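Local coordinates for Lmo0135 protein (Listeria monocytogenes EGD-e, PDB 5ISU) that serves as the substrate-binding protein of an ABC transporter, probably for peptides, at residues P153-K156 and H157-E160. Numbering follows the deposited sequence.
With EDO (1,2-ethanediol), chain B.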
loop_
_atom_site.group_PDB
_atom_site.type_symbol
_atom_site.label_atom_id
_atom_site.label_comp_id
_atom_site.label_asym_id
_atom_site.label_seq_id
_atom_site.Cartn_x
_atom_site.Cartn_y
_atom_site.Cartn_z
ATOM N N PRO A 153 8.692 7.102 -14.714
ATOM C CA PRO A 153 10.022 7.155 -15.292
ATOM C C PRO A 153 10.939 8.187 -14.638
ATOM O O PRO A 153 10.462 9.150 -13.995
ATOM C CB PRO A 153 9.761 7.537 -16.756
ATOM C CG PRO A 153 8.441 8.186 -16.763
ATOM C CD PRO A 153 7.657 7.531 -15.668
ATOM N N ILE A 154 12.246 7.940 -14.756
ATOM C CA ILE A 154 13.269 8.888 -14.277
ATOM C C ILE A 154 14.006 9.448 -15.507
ATOM O O ILE A 154 13.890 8.904 -16.592
ATOM C CB ILE A 154 14.199 8.294 -13.188
ATOM C CG1 ILE A 154 15.024 7.102 -13.694
ATOM C CG2 ILE A 154 13.363 7.867 -11.993
ATOM C CD1 ILE A 154 16.003 6.568 -12.661
ATOM N N PRO A 155 14.686 10.588 -15.359
ATOM C CA PRO A 155 15.323 11.167 -16.547
ATOM C C PRO A 155 16.709 10.593 -16.891
ATOM O O PRO A 155 17.593 10.534 -16.040
ATOM C CB PRO A 155 15.393 12.651 -16.214
ATOM C CG PRO A 155 15.339 12.735 -14.737
ATOM C CD PRO A 155 14.618 11.537 -14.234
ATOM N N LYS A 156 16.869 10.191 -18.149
ATOM C CA LYS A 156 18.110 9.630 -18.648
ATOM C C LYS A 156 19.225 10.696 -18.625
ATOM O O LYS A 156 20.319 10.446 -18.103
ATOM C CB LYS A 156 17.878 9.073 -20.063
ATOM C CG LYS A 156 19.086 8.465 -20.784
ATOM C CD LYS A 156 18.640 7.920 -22.139
ATOM C CE LYS A 156 19.792 7.437 -23.017
ATOM N NZ LYS A 156 20.522 6.271 -22.445
ATOM N N HIS A 157 18.924 11.905 -19.112
ATOM C CA HIS A 157 19.938 12.964 -19.146
ATOM C C HIS A 157 20.536 13.305 -17.758
ATOM O O HIS A 157 21.627 13.857 -17.668
ATOM C CB HIS A 157 19.402 14.227 -19.840
ATOM C CG HIS A 157 18.433 15.017 -19.014
ATOM N ND1 HIS A 157 17.095 14.701 -18.927
ATOM C CD2 HIS A 157 18.612 16.124 -18.255
ATOM C CE1 HIS A 157 16.497 15.564 -18.126
ATOM N NE2 HIS A 157 17.390 16.446 -17.717
ATOM N N ILE A 158 19.819 12.956 -16.695
ATOM C CA ILE A 158 20.269 13.198 -15.321
ATOM C C ILE A 158 21.038 12.001 -14.739
ATOM O O ILE A 158 22.097 12.177 -14.150
ATOM C CB ILE A 158 19.065 13.479 -14.376
ATOM C CG1 ILE A 158 18.270 14.723 -14.819
ATOM C CG2 ILE A 158 19.511 13.647 -12.926
ATOM C CD1 ILE A 158 19.050 16.019 -14.848
ATOM N N PHE A 159 20.498 10.797 -14.879
ATOM C CA PHE A 159 21.122 9.596 -14.262
ATOM C C PHE A 159 21.993 8.681 -15.141
ATOM O O PHE A 159 22.600 7.751 -14.629
ATOM C CB PHE A 159 20.062 8.780 -13.541
ATOM C CG PHE A 159 19.425 9.513 -12.406
ATOM C CD1 PHE A 159 20.067 9.601 -11.184
ATOM C CD2 PHE A 159 18.178 10.105 -12.555
ATOM C CE1 PHE A 159 19.480 10.271 -10.120
ATOM C CE2 PHE A 159 17.585 10.773 -11.506
ATOM C CZ PHE A 159 18.233 10.860 -10.281
ATOM N N GLU A 160 22.065 8.941 -16.440
ATOM C CA GLU A 160 22.918 8.162 -17.329
ATOM C C GLU A 160 24.388 8.279 -16.868
ATOM O O GLU A 160 24.895 9.386 -16.679
ATOM C CB GLU A 160 22.766 8.694 -18.751
ATOM C CG GLU A 160 23.528 7.945 -19.832
ATOM C CD GLU A 160 23.315 8.568 -21.202
ATOM O OE1 GLU A 160 23.364 9.817 -21.299
ATOM O OE2 GLU A 160 23.110 7.809 -22.179
HETATM C C1 EDO B . 20.759 2.612 -20.900
HETATM O O1 EDO B . 20.748 1.983 -19.615
HETATM C C2 EDO B . 19.441 2.332 -21.606
HETATM O O2 EDO B . 18.987 3.511 -22.270
#
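Pro155 meets three side chains of the following helical turn with three consecutive atoms of its ring. CB lies 3.7 Å from CE1 of His157, approaching that ring obliquely; CG packs closest, 3.5 Å from CG1 of Ile158; and CD sits 4.1 Å from CE2 of Phe159. Proline suits this N-cap position, where no amide is required for the bonds within the helix, and its carbonyl starts them: Phe159 N reaches Pro155 O at 3.1 Å in a nearly straight bond (165°), while Ile158 N adds a weak one. Phe159 CD2 also touches CD1 of Ile154 at 4.2 Å, two apolar side chains suited to burial that cross at about a right angle. The short helix 156-159 belongs to the family 5 solute-binding fold and packs against helix 93-104, where Phe98 touches both Lys156 and Phe159. One turn apart toward solvent, Lys156 and Glu160 share a backbone hydrogen bond from Glu160 N to Lys156 O (2.8 Å) and, between side chains of opposite charge, a salt bridge. The long lysine chain runs extended until it bends at its last torsion (64°), bringing NZ 3.0 Å from Glu160 OE2, well above the carboxylate plane. The same ammonium donates to O2 of an ethanediol, probably from the crystallisation liquor. His157, whose ring also meets Trp85, hydrogen-bonds through NE2 to OD2 of Asp87.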